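PDB 4ND2: lactate dehydrogenase, adjacent gene encodes predicted malate dehydrogenase from Cryptosporidium parvum, which probably catalyses the NAD-dependent interconversion of (S)-lactate and pyruvate, as a Rossmann-fold member of the lactate/malate dehydrogenase superfamily. Local coordinates for residues 10-15 with 39-44; 72-77 with 246-251; 120-125 with 175-180; 156-161 with 210-215. All coordinates share one frame; numbering follows the deposited sequence.

Contact 1. Residues 10-15 with 39-44. With A3D (3-acetylpyridine adenine dinucleotide), chain C.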
# COMPACT_ATOMS: atom_id res chain seq x y z
N ILE A 10 19.58 -4.90 -15.63
CA ILE A 10 20.42 -5.36 -16.74
C ILE A 10 19.96 -6.74 -17.16
O ILE A 10 20.23 -7.74 -16.48
CB ILE A 10 21.92 -5.39 -16.34
CG1 ILE A 10 22.34 -4.09 -15.65
CG2 ILE A 10 22.79 -5.66 -17.57
CD1 ILE A 10 22.02 -2.82 -16.41
N GLY A 11 19.26 -6.80 -18.29
CA GLY A 11 18.63 -8.02 -18.76
C GLY A 11 17.13 -7.90 -18.55
O GLY A 11 16.67 -7.82 -17.41
N SER A 12 16.38 -7.87 -19.65
CA SER A 12 14.95 -7.60 -19.62
C SER A 12 14.13 -8.82 -20.03
O SER A 12 13.14 -8.71 -20.74
CB SER A 12 14.63 -6.41 -20.52
OG SER A 12 15.42 -5.30 -20.15
N GLY A 13 14.56 -9.99 -19.56
CA GLY A 13 13.82 -11.23 -19.78
C GLY A 13 12.74 -11.42 -18.73
O GLY A 13 12.15 -10.46 -18.25
N GLN A 14 12.50 -12.68 -18.38
CA GLN A 14 11.40 -13.03 -17.47
C GLN A 14 11.50 -12.29 -16.14
O GLN A 14 10.55 -11.65 -15.71
CB GLN A 14 11.38 -14.55 -17.22
CG GLN A 14 11.02 -15.39 -18.44
CD GLN A 14 9.55 -15.31 -18.80
OE1 GLN A 14 9.09 -14.29 -19.32
NE2 GLN A 14 8.81 -16.38 -18.55
N ILE A 15 12.66 -12.38 -15.50
CA ILE A 15 12.86 -11.74 -14.19
C ILE A 15 12.93 -10.22 -14.31
O ILE A 15 12.28 -9.51 -13.55
CB ILE A 15 14.13 -12.27 -13.50
CG1 ILE A 15 13.91 -13.72 -13.10
CG2 ILE A 15 14.46 -11.44 -12.26
CD1 ILE A 15 15.17 -14.44 -12.68
N GLY A 39 14.29 -4.36 -29.34
CA GLY A 39 12.85 -4.30 -29.12
C GLY A 39 12.36 -4.75 -27.74
O GLY A 39 11.47 -4.11 -27.17
N ILE A 40 12.93 -5.83 -27.21
CA ILE A 40 12.43 -6.46 -25.99
C ILE A 40 12.26 -5.46 -24.83
O ILE A 40 11.15 -5.29 -24.33
CB ILE A 40 13.30 -7.66 -25.53
CG1 ILE A 40 13.45 -8.71 -26.64
CG2 ILE A 40 12.74 -8.29 -24.26
CD1 ILE A 40 12.15 -9.31 -27.14
N PRO A 41 13.35 -4.79 -24.40
CA PRO A 41 13.18 -3.87 -23.28
C PRO A 41 12.25 -2.69 -23.59
O PRO A 41 11.52 -2.23 -22.70
CB PRO A 41 14.60 -3.37 -23.00
CG PRO A 41 15.34 -3.58 -24.28
CD PRO A 41 14.73 -4.78 -24.93
N GLN A 42 12.26 -2.23 -24.84
CA GLN A 42 11.40 -1.13 -25.26
C GLN A 42 9.93 -1.52 -25.15
O GLN A 42 9.12 -0.76 -24.62
CB GLN A 42 11.72 -0.69 -26.70
CG GLN A 42 13.09 -0.02 -26.87
CD GLN A 42 14.25 -1.01 -26.99
OE1 GLN A 42 14.04 -2.21 -27.11
NE2 GLN A 42 15.47 -0.49 -26.96
N GLY A 43 9.59 -2.71 -25.65
CA GLY A 43 8.22 -3.21 -25.61
C GLY A 43 7.69 -3.40 -24.20
O GLY A 43 6.56 -3.01 -23.89
N LYS A 44 8.51 -3.99 -23.34
CA LYS A 44 8.14 -4.19 -21.94
C LYS A 44 8.01 -2.86 -21.20
O LYS A 44 7.08 -2.68 -20.41
CB LYS A 44 9.15 -5.10 -21.24
CG LYS A 44 9.11 -6.53 -21.76
CD LYS A 44 9.92 -7.49 -20.89
CE LYS A 44 9.84 -8.90 -21.46
NZ LYS A 44 10.59 -9.90 -20.64
PA A3D C . 15.70 -14.91 -19.56
O1A A3D C . 14.20 -14.77 -19.57
O2A A3D C . 16.37 -15.79 -20.58
O5B A3D C . 16.34 -13.45 -19.66
C5B A3D C . 17.74 -13.24 -19.86
C4B A3D C . 17.90 -11.91 -20.58
O4B A3D C . 19.27 -11.51 -20.58
C3B A3D C . 17.45 -11.98 -22.04
O3B A3D C . 16.41 -11.03 -22.30
C2B A3D C . 18.70 -11.66 -22.84
O2B A3D C . 18.46 -10.90 -24.02
C1B A3D C . 19.54 -10.89 -21.83
N9A A3D C . 20.98 -10.88 -22.15
C8A A3D C . 21.72 -11.87 -22.69
N7A A3D C . 23.01 -11.47 -22.83
C5A A3D C . 23.10 -10.21 -22.37
C6A A3D C . 24.16 -9.20 -22.23
N6A A3D C . 25.43 -9.46 -22.61
N1A A3D C . 23.81 -8.00 -21.70
C2A A3D C . 22.56 -7.71 -21.30
N3A A3D C . 21.54 -8.59 -21.41
C4A A3D C . 21.75 -9.83 -21.93
O3 A3D C . 16.22 -15.41 -18.11
PN A3D C . 15.47 -15.14 -16.71
O1N A3D C . 14.37 -16.14 -16.55
O2N A3D C . 15.16 -13.67 -16.57
O5D A3D C . 16.65 -15.49 -15.67
C5D A3D C . 17.81 -14.66 -15.64
C4D A3D C . 18.91 -15.27 -14.78
O4D A3D C . 18.49 -15.32 -13.41
C3D A3D C . 19.28 -16.69 -15.18
O3D A3D C . 20.70 -16.84 -15.17
C2D A3D C . 18.67 -17.55 -14.10
O2D A3D C . 19.38 -18.78 -13.87
C1D A3D C . 18.78 -16.63 -12.90
N1N A3D C . 17.88 -16.97 -11.80
C2N A3D C . 18.38 -17.01 -10.56
C3N A3D C . 17.58 -17.33 -9.47
C7N A3D C . 18.15 -17.37 -8.09
O7N A3D C . 17.42 -17.73 -7.18
C8N A3D C . 19.57 -16.97 -7.83
C4N A3D C . 16.24 -17.61 -9.68
C5N A3D C . 15.74 -17.56 -10.97
C6N A3D C . 16.58 -17.24 -12.02
O HOH W 1 10.44 -12.59 -21.21
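Lys-44 reaches from helix 40-55 to the glycine-rich turn at 10-15 as a straight rod. Its chain is extended beyond CG (chi2 to chi4 all near 180°), which carries the ammonium group the full length of the side chain to two successive carbonyls. Lys-44 NZ donates to Ser-12 O at 2.8 Å, tilted from the carbonyl plane, and weakly to Gly-13 O at 2.9 Å. A water that accepts from Lys-44 NZ at 2.8 Å donates in turn to Gln-14 OE1, so the bent glutamine chain is tied to the same ammonium. Ser-12 turns its side chain toward 39-44: Ser-12 OG lies beside its own backbone N (chi1 -55°) and rests 3.5 Å from Pro-41 CB, while Ile-40 CG2 touches Ser-12 O. The turn is the dinucleotide-binding GxGxxG loop of a Rossmann fold, and its far side grips the cofactor analogue. Gln-14 N bonds to A3D O1A at 2.9 Å in an almost straight line (176°), and Ile-15 N to A3D O2N at 3.0 Å. Gly-13 CA lies 3.4 Å from A3D O5B, and a beta carbon here would run into that oxygen. The ammonium thus grips carbonyls of a loop whose amides at Gln-14 and Ile-15 bind one phosphate each. The loop joins strand 6-10 to helix 14-26; strand 30-34 underlies Ser-12 and Pro-41, and a second subunit packs on Ile-40 and Lys-44.

Contact 2. Residues 72-77 with 246-251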
# COMPACT_ATOMS: atom_id res chain seq x y z
N GLY A 72 24.05 7.26 -13.13
CA GLY A 72 23.41 7.75 -11.91
C GLY A 72 22.44 6.78 -11.25
O GLY A 72 21.66 7.18 -10.39
N SER A 73 22.50 5.50 -11.63
CA SER A 73 21.64 4.48 -11.03
C SER A 73 22.05 4.24 -9.58
O SER A 73 23.23 4.08 -9.28
CB SER A 73 21.72 3.17 -11.82
OG SER A 73 21.10 3.29 -13.09
N ASP A 74 21.06 4.23 -8.69
CA ASP A 74 21.30 3.97 -7.27
C ASP A 74 21.48 2.48 -7.04
O ASP A 74 22.31 2.06 -6.23
CB ASP A 74 20.13 4.47 -6.42
CG ASP A 74 19.93 5.96 -6.55
OD1 ASP A 74 20.83 6.72 -6.13
OD2 ASP A 74 18.88 6.37 -7.07
N VAL A 75 20.68 1.68 -7.75
CA VAL A 75 20.76 0.23 -7.66
C VAL A 75 20.86 -0.36 -9.07
O VAL A 75 20.20 0.12 -9.99
CB VAL A 75 19.52 -0.36 -6.95
CG1 VAL A 75 19.59 -1.88 -6.88
CG2 VAL A 75 19.38 0.23 -5.55
N VAL A 76 21.71 -1.37 -9.21
CA VAL A 76 21.81 -2.13 -10.45
C VAL A 76 21.48 -3.58 -10.14
O VAL A 76 22.13 -4.19 -9.29
CB VAL A 76 23.22 -2.04 -11.07
CG1 VAL A 76 23.32 -2.94 -12.30
CG2 VAL A 76 23.55 -0.60 -11.43
N ILE A 77 20.47 -4.13 -10.81
CA ILE A 77 20.09 -5.52 -10.64
C ILE A 77 20.43 -6.28 -11.92
O ILE A 77 19.93 -5.96 -13.00
CB ILE A 77 18.59 -5.67 -10.30
CG1 ILE A 77 18.22 -4.79 -9.10
CG2 ILE A 77 18.26 -7.13 -10.00
CD1 ILE A 77 16.74 -4.72 -8.80
N ALA A 246 15.40 -2.31 0.82
CA ALA A 246 16.23 -2.23 2.02
C ALA A 246 17.34 -1.20 1.86
O ALA A 246 17.62 -0.44 2.79
CB ALA A 246 16.82 -3.59 2.35
N TYR A 247 17.96 -1.17 0.68
CA TYR A 247 19.01 -0.21 0.39
C TYR A 247 18.45 1.21 0.25
O TYR A 247 18.91 2.13 0.92
CB TYR A 247 19.76 -0.60 -0.89
CG TYR A 247 20.88 0.36 -1.25
CD1 TYR A 247 22.11 0.29 -0.62
CD2 TYR A 247 20.69 1.34 -2.23
CE1 TYR A 247 23.13 1.17 -0.93
CE2 TYR A 247 21.71 2.22 -2.55
CZ TYR A 247 22.92 2.13 -1.90
OH TYR A 247 23.94 3.00 -2.22
N LEU A 248 17.45 1.37 -0.62
CA LEU A 248 16.91 2.69 -0.95
C LEU A 248 16.24 3.39 0.24
O LEU A 248 16.28 4.61 0.33
CB LEU A 248 15.93 2.60 -2.12
CG LEU A 248 16.56 2.25 -3.48
CD1 LEU A 248 15.48 1.89 -4.50
CD2 LEU A 248 17.41 3.39 -3.99
N LYS A 249 15.62 2.61 1.12
CA LYS A 249 14.95 3.16 2.29
C LYS A 249 15.78 3.04 3.58
O LYS A 249 15.31 3.41 4.65
CB LYS A 249 13.59 2.48 2.47
CG LYS A 249 12.63 2.79 1.33
CD LYS A 249 11.40 1.89 1.36
CE LYS A 249 10.23 2.49 0.60
NZ LYS A 249 9.88 3.88 1.03
N ASP A 250 17.01 2.54 3.46
CA ASP A 250 17.93 2.43 4.59
C ASP A 250 17.27 1.70 5.76
O ASP A 250 17.27 2.19 6.89
CB ASP A 250 18.42 3.82 5.02
CG ASP A 250 19.50 3.77 6.10
OD1 ASP A 250 20.36 2.87 6.06
OD2 ASP A 250 19.47 4.65 6.99
N LYS A 251 16.69 0.54 5.47
CA LYS A 251 15.85 -0.17 6.44
C LYS A 251 16.60 -0.81 7.61
O LYS A 251 16.00 -1.06 8.65
CB LYS A 251 15.06 -1.28 5.74
CG LYS A 251 13.92 -0.79 4.87
CD LYS A 251 13.05 -1.96 4.46
CE LYS A 251 12.05 -1.58 3.38
NZ LYS A 251 11.23 -2.76 2.99
O HOH W 2 23.89 3.83 -4.72
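Tyr-247, near the end of helix 234-248, brings its ring up to the start of strand 75-78. From CB, with CG anti to the backbone N (chi1 -180°), the side chain is carried toward the strand, and Tyr-247 CD2 is the first atom to meet it, 3.7 Å from Val-75 CG2. Next along the ring, Tyr-247 CE2 approaches the backbone oxygen Asp-74 O at 3.7 Å, obliquely to the ring plane. At the tip, Tyr-247 OH donates to a water at 2.6 Å, and that water donates to Asp-74 O at 2.8 Å, so a single bridging molecule serves the hydroxyl and the carbonyl. The two side chains of Val-75 and Tyr-247 run past one another in opposite senses.

The join is between domains: strand 75-78 belongs to the parallel Rossmann sheet of the NAD-binding domain, between strands 6-10 and 116-119, whereas the helix comes from the C-terminal domain and closes in a Schellman motif, Asp-250 taking positive phi and Lys-251 N bonding back to Ala-246 O. Leu-248 fills in beside the ring: Leu-248 CD2 packs 3.8 Å from Asp-74 CB and 4.0 Å from Val-75 CG2. The carboxylate of Asp-74 has its partner in the next strand, OD2 accepting from Lys-6 N. Tyr-247 also stacks on Phe-116, and Ile-2 of a third subunit packs on both Asp-74 and Tyr-247.

Contact 3. Residues 120-125 with 175-180. With A3D (3-acetylpyridine adenine dinucleotide), chain C; PYR (pyruvic acid), chain D.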
# COMPACT_ATOMS: atom_id res chain seq x y z
N ILE A 120 21.57 -11.54 -9.82
CA ILE A 120 20.63 -12.65 -9.85
C ILE A 120 21.13 -13.78 -10.76
O ILE A 120 20.85 -14.95 -10.52
CB ILE A 120 19.22 -12.18 -10.31
CG1 ILE A 120 18.71 -11.08 -9.37
CG2 ILE A 120 18.25 -13.36 -10.36
CD1 ILE A 120 17.34 -10.55 -9.72
N THR A 121 21.89 -13.42 -11.80
CA THR A 121 22.47 -14.37 -12.76
C THR A 121 23.11 -15.59 -12.09
O THR A 121 23.92 -15.44 -11.18
CB THR A 121 23.54 -13.67 -13.62
OG1 THR A 121 22.99 -12.48 -14.20
CG2 THR A 121 24.04 -14.59 -14.73
N ASN A 122 22.73 -16.79 -12.55
CA ASN A 122 23.28 -18.04 -12.03
C ASN A 122 24.55 -18.48 -12.76
O ASN A 122 24.75 -18.10 -13.92
CB ASN A 122 22.25 -19.18 -12.12
CG ASN A 122 21.42 -19.33 -10.85
OD1 ASN A 122 21.94 -19.21 -9.74
ND2 ASN A 122 20.13 -19.61 -11.01
N PRO A 123 25.42 -19.27 -12.10
CA PRO A 123 25.33 -19.75 -10.71
C PRO A 123 25.64 -18.64 -9.71
O PRO A 123 26.75 -18.11 -9.68
CB PRO A 123 26.39 -20.86 -10.65
CG PRO A 123 27.38 -20.47 -11.69
CD PRO A 123 26.61 -19.80 -12.79
N LEU A 124 24.65 -18.32 -8.88
CA LEU A 124 24.59 -17.05 -8.14
C LEU A 124 25.86 -16.65 -7.38
O LEU A 124 26.43 -15.59 -7.63
CB LEU A 124 23.40 -17.09 -7.17
CG LEU A 124 23.00 -15.82 -6.42
CD1 LEU A 124 23.84 -15.59 -5.17
CD2 LEU A 124 23.03 -14.60 -7.33
N ASP A 125 26.30 -17.49 -6.44
CA ASP A 125 27.39 -17.11 -5.53
C ASP A 125 28.71 -16.87 -6.27
O ASP A 125 29.45 -15.94 -5.95
CB ASP A 125 27.57 -18.17 -4.44
CG ASP A 125 26.32 -18.37 -3.62
OD1 ASP A 125 26.12 -17.62 -2.64
OD2 ASP A 125 25.54 -19.27 -3.97
N GLY A 175 24.48 -20.53 3.17
CA GLY A 175 25.41 -21.26 2.31
C GLY A 175 25.22 -20.89 0.86
O GLY A 175 24.56 -19.90 0.54
N GLY A 176 25.80 -21.68 -0.03
CA GLY A 176 25.69 -21.45 -1.47
C GLY A 176 24.31 -21.76 -1.99
O GLY A 176 23.64 -22.67 -1.51
N HIS A 177 23.88 -21.00 -3.00
CA HIS A 177 22.59 -21.21 -3.66
C HIS A 177 22.72 -22.39 -4.61
O HIS A 177 22.92 -22.23 -5.82
CB HIS A 177 22.17 -19.94 -4.41
CG HIS A 177 20.80 -20.03 -5.02
ND1 HIS A 177 19.66 -20.21 -4.28
CD2 HIS A 177 20.40 -19.94 -6.31
CE1 HIS A 177 18.61 -20.24 -5.08
NE2 HIS A 177 19.04 -20.08 -6.32
N GLY A 178 22.60 -23.59 -4.05
CA GLY A 178 22.73 -24.84 -4.80
C GLY A 178 22.24 -26.01 -3.97
O GLY A 178 21.60 -25.81 -2.93
N ASP A 179 22.55 -27.22 -4.41
CA ASP A 179 22.15 -28.43 -3.68
C ASP A 179 22.66 -28.46 -2.24
O ASP A 179 22.02 -29.03 -1.37
CB ASP A 179 22.62 -29.70 -4.42
CG ASP A 179 21.80 -29.99 -5.67
OD1 ASP A 179 20.76 -29.34 -5.89
OD2 ASP A 179 22.21 -30.89 -6.44
N GLY A 180 23.81 -27.83 -2.01
CA GLY A 180 24.41 -27.75 -0.68
C GLY A 180 23.85 -26.69 0.25
O GLY A 180 24.34 -26.53 1.37
PA A3D C . 15.70 -14.91 -19.56
O1A A3D C . 14.20 -14.77 -19.57
O2A A3D C . 16.37 -15.79 -20.58
O5B A3D C . 16.34 -13.45 -19.66
C5B A3D C . 17.74 -13.24 -19.86
C4B A3D C . 17.90 -11.91 -20.58
O4B A3D C . 19.27 -11.51 -20.58
C3B A3D C . 17.45 -11.98 -22.04
O3B A3D C . 16.41 -11.03 -22.30
C2B A3D C . 18.70 -11.66 -22.84
O2B A3D C . 18.46 -10.90 -24.02
C1B A3D C . 19.54 -10.89 -21.83
N9A A3D C . 20.98 -10.88 -22.15
C8A A3D C . 21.72 -11.87 -22.69
N7A A3D C . 23.01 -11.47 -22.83
C5A A3D C . 23.10 -10.21 -22.37
C6A A3D C . 24.16 -9.20 -22.23
N6A A3D C . 25.43 -9.46 -22.61
N1A A3D C . 23.81 -8.00 -21.70
C2A A3D C . 22.56 -7.71 -21.30
N3A A3D C . 21.54 -8.59 -21.41
C4A A3D C . 21.75 -9.83 -21.93
O3 A3D C . 16.22 -15.41 -18.11
PN A3D C . 15.47 -15.14 -16.71
O1N A3D C . 14.37 -16.14 -16.55
O2N A3D C . 15.16 -13.67 -16.57
O5D A3D C . 16.65 -15.49 -15.67
C5D A3D C . 17.81 -14.66 -15.64
C4D A3D C . 18.91 -15.27 -14.78
O4D A3D C . 18.49 -15.32 -13.41
C3D A3D C . 19.28 -16.69 -15.18
O3D A3D C . 20.70 -16.84 -15.17
C2D A3D C . 18.67 -17.55 -14.10
O2D A3D C . 19.38 -18.78 -13.87
C1D A3D C . 18.78 -16.63 -12.90
N1N A3D C . 17.88 -16.97 -11.80
C2N A3D C . 18.38 -17.01 -10.56
C3N A3D C . 17.58 -17.33 -9.47
C7N A3D C . 18.15 -17.37 -8.09
O7N A3D C . 17.42 -17.73 -7.18
C8N A3D C . 19.57 -16.97 -7.83
C4N A3D C . 16.24 -17.61 -9.68
C5N A3D C . 15.74 -17.56 -10.97
C6N A3D C . 16.58 -17.24 -12.02
C PYR D . 15.88 -20.90 -8.28
O PYR D . 14.66 -20.88 -8.58
OXT PYR D . 16.24 -21.10 -7.10
CA PYR D . 16.89 -20.68 -9.31
O3 PYR D . 18.05 -20.46 -8.99
CB PYR D . 16.50 -20.75 -10.76
O HOH W 3 23.54 -17.92 -1.52
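The imidazole of His-177 and the amide of Asn-122 lie nearly coplanar, their planes 9° apart, and meet edge to edge: Asn-122 OD1 sits in the ring plane, 3.8 Å from His-177 CD2. Pyruvate also lies at the imidazole edge, whereas Leu-124 CB and the acetyl oxygen A3D O7N approach the ring obliquely. The keto oxygen is gripped twice, since His-177 NE2 donates to PYR O3 at 2.9 Å and Asn-122 ND2 donates to PYR O3 at 3.0 Å. Asn-122 ND2 also reaches A3D O2D at 3.1 Å, so one amide nitrogen spans substrate and the ribose on the acetylpyridine side. The rotation of the amide is fixed by an Asx turn, in which Asn-122 OD1 accepts from Leu-124 N on an in-plane lone pair; the cis peptide before Pro-123 lies within that turn.

The loop carrying the histidine is pinned by Asp-125 at the start of helix 124-135. Asp-125 OD2 accepts a hydrogen bond from His-177 N on the syn side, 2.6 Å long and nearly straight (169°), and touches Gly-176 CA. With CG anti to the backbone N (chi1 -175°), the imidazole swings back toward the cofactor. His-177 ND1 is hydrogen-bonded to Asp-150 OD2, and Arg-90 and Arg-153 also hydrogen-bond to pyruvate. The dyad of His-177 and Asp-150 is that of the LDH/MDH superfamily; His-177 is the predicted proton acceptor in lactate oxidation, and its bond to the keto oxygen is consistent with returning that proton during pyruvate reduction.

Contact 4. Residues 156-161 with 210-215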
# COMPACT_ATOMS: atom_id res chain seq x y z
N THR A 156 7.64 -20.63 3.78
CA THR A 156 6.35 -20.95 3.18
C THR A 156 5.95 -22.41 3.43
O THR A 156 4.81 -22.69 3.78
CB THR A 156 6.36 -20.66 1.66
OG1 THR A 156 6.54 -19.25 1.47
CG2 THR A 156 5.06 -21.09 0.99
N PHE A 157 6.91 -23.32 3.26
CA PHE A 157 6.65 -24.74 3.46
C PHE A 157 6.35 -25.07 4.92
O PHE A 157 5.47 -25.88 5.20
CB PHE A 157 7.82 -25.59 2.95
CG PHE A 157 8.12 -25.41 1.47
CD1 PHE A 157 7.11 -25.10 0.56
CD2 PHE A 157 9.41 -25.58 1.00
CE1 PHE A 157 7.40 -24.94 -0.79
CE2 PHE A 157 9.70 -25.44 -0.35
CZ PHE A 157 8.69 -25.11 -1.24
N ILE A 158 7.07 -24.43 5.84
CA ILE A 158 6.78 -24.57 7.27
C ILE A 158 5.38 -24.04 7.57
O ILE A 158 4.60 -24.69 8.26
CB ILE A 158 7.82 -23.82 8.13
CG1 ILE A 158 9.20 -24.46 7.97
CG2 ILE A 158 7.40 -23.83 9.60
CD1 ILE A 158 10.35 -23.55 8.36
N ALA A 159 5.09 -22.85 7.04
CA ALA A 159 3.79 -22.20 7.25
C ALA A 159 2.63 -23.04 6.72
O ALA A 159 1.58 -23.11 7.35
CB ALA A 159 3.78 -20.83 6.60
N GLN A 160 2.84 -23.67 5.57
CA GLN A 160 1.81 -24.52 4.96
C GLN A 160 1.54 -25.78 5.79
O GLN A 160 0.41 -26.27 5.81
CB GLN A 160 2.19 -24.88 3.52
CG GLN A 160 1.96 -23.72 2.55
CD GLN A 160 2.46 -23.99 1.14
OE1 GLN A 160 3.45 -24.69 0.93
NE2 GLN A 160 1.78 -23.41 0.16
N HIS A 161 2.57 -26.31 6.46
CA HIS A 161 2.37 -27.44 7.36
C HIS A 161 1.46 -27.05 8.53
O HIS A 161 0.46 -27.71 8.78
CB HIS A 161 3.70 -27.99 7.89
CG HIS A 161 3.53 -29.02 8.95
ND1 HIS A 161 3.25 -30.34 8.67
CD2 HIS A 161 3.55 -28.92 10.31
CE1 HIS A 161 3.12 -31.01 9.80
NE2 HIS A 161 3.30 -30.18 10.81
N ASP A 210 12.41 -32.94 7.75
CA ASP A 210 13.38 -33.37 6.74
C ASP A 210 12.83 -33.19 5.32
O ASP A 210 13.56 -32.77 4.42
CB ASP A 210 13.80 -34.83 6.95
CG ASP A 210 14.51 -35.07 8.29
OD1 ASP A 210 15.03 -34.11 8.90
OD2 ASP A 210 14.55 -36.24 8.72
N GLU A 211 11.55 -33.50 5.14
CA GLU A 211 10.87 -33.33 3.85
C GLU A 211 10.86 -31.86 3.42
O GLU A 211 11.12 -31.54 2.26
CB GLU A 211 9.43 -33.86 3.92
CG GLU A 211 8.71 -33.99 2.59
CD GLU A 211 8.19 -32.68 2.02
OE1 GLU A 211 7.81 -31.77 2.79
OE2 GLU A 211 8.15 -32.55 0.77
N ILE A 212 10.55 -30.99 4.37
CA ILE A 212 10.54 -29.54 4.15
C ILE A 212 11.93 -29.03 3.76
O ILE A 212 12.06 -28.17 2.89
CB ILE A 212 10.00 -28.79 5.39
CG1 ILE A 212 8.49 -29.00 5.51
CG2 ILE A 212 10.32 -27.30 5.32
CD1 ILE A 212 7.91 -28.61 6.85
N VAL A 213 12.97 -29.56 4.41
CA VAL A 213 14.35 -29.21 4.09
C VAL A 213 14.70 -29.65 2.67
O VAL A 213 15.29 -28.89 1.90
CB VAL A 213 15.34 -29.83 5.11
CG1 VAL A 213 16.78 -29.74 4.62
CG2 VAL A 213 15.19 -29.14 6.46
N CYS A 214 14.33 -30.88 2.33
CA CYS A 214 14.54 -31.42 0.98
C CYS A 214 13.77 -30.61 -0.07
O CYS A 214 14.32 -30.28 -1.12
CB CYS A 214 14.10 -32.89 0.93
SG CYS A 214 14.24 -33.66 -0.70
N HIS A 215 12.52 -30.30 0.24
CA HIS A 215 11.65 -29.53 -0.66
C HIS A 215 12.25 -28.15 -0.95
O HIS A 215 12.23 -27.69 -2.10
CB HIS A 215 10.26 -29.39 -0.03
CG HIS A 215 9.19 -28.94 -0.98
ND1 HIS A 215 7.93 -28.60 -0.56
CD2 HIS A 215 9.21 -28.76 -2.33
CE1 HIS A 215 7.20 -28.24 -1.61
NE2 HIS A 215 7.95 -28.33 -2.69
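Phe-157 and His-215 lie face to face in an offset stack, their centroids 3.7 Å apart and their planes only 7° from parallel. His-215 ND1 rides over the middle of the phenyl ring, and Phe-157 CZ over the middle of the imidazole. The closest atoms, Phe-157 CE1 and His-215 CE1, are 3.4 Å apart. Although the rings are nearly parallel, the two side chains arrive at about a right angle to each other. The histidine has CG anti to its backbone N (chi1 -165°), which projects the imidazole across to the phenyl face.

Beside the stack, Ile-212 forms the aliphatic half of the contact. Ile-212 CG2 packs 3.8 Å from Phe-157 CB and 4.0 Å from Ile-158 CG1, while Ile-212 CD1 reaches Phe-157 O at 4.0 Å. One turn on from Phe-157, His-161 CB comes up to Ile-212 CD1.

These side chains are presented by helix 147-162 and helix 206-227 of the C-terminal domain. The axes of segments 156-161 and 210-215 approach to 10.0 Å and make an angle of 144°, closer to antiparallel than parallel. Ile-158 turns on toward strand 169-174, where it meets Val-169 and Ala-171, and Thr-216 adds to the packing on Phe-157.

Polar ends are held beyond the first shell. His-161 NE2 is bonded to Leu-203 O, and His-215 NE2 to Glu-222 OE2 on its own helix. That carboxylate helps to fix the rotation of the imidazole against the phenyl face and would tend to raise the pKa of the ring, though its charge is not seen.

Overall arrangement
The cofactor analogue ties contact 1 to contact 3: contact 1 holds its phosphates, contact 3 its acetylpyridine-side ribose and ring beside pyruvate, the contact centres about 23 Å apart. Contact 2 lies against both through the Rossmann sheet. Ile-10 N is 2.9 Å from Ile-77 O, a probable hydrogen bond between neighbouring strands, and Ile-120 CD1 packs on Ile-77 CG2 at 3.6 Å and on Ile-15 CG2 at 3.9 Å. Contact 4 stands apart in the C-terminal domain, its nearest atoms about 7 Å from contact 3 and about 17 Å from contacts 1 and 2. The side chain of its Phe-157 is about 4 Å from that of pyruvate-binding Arg-153.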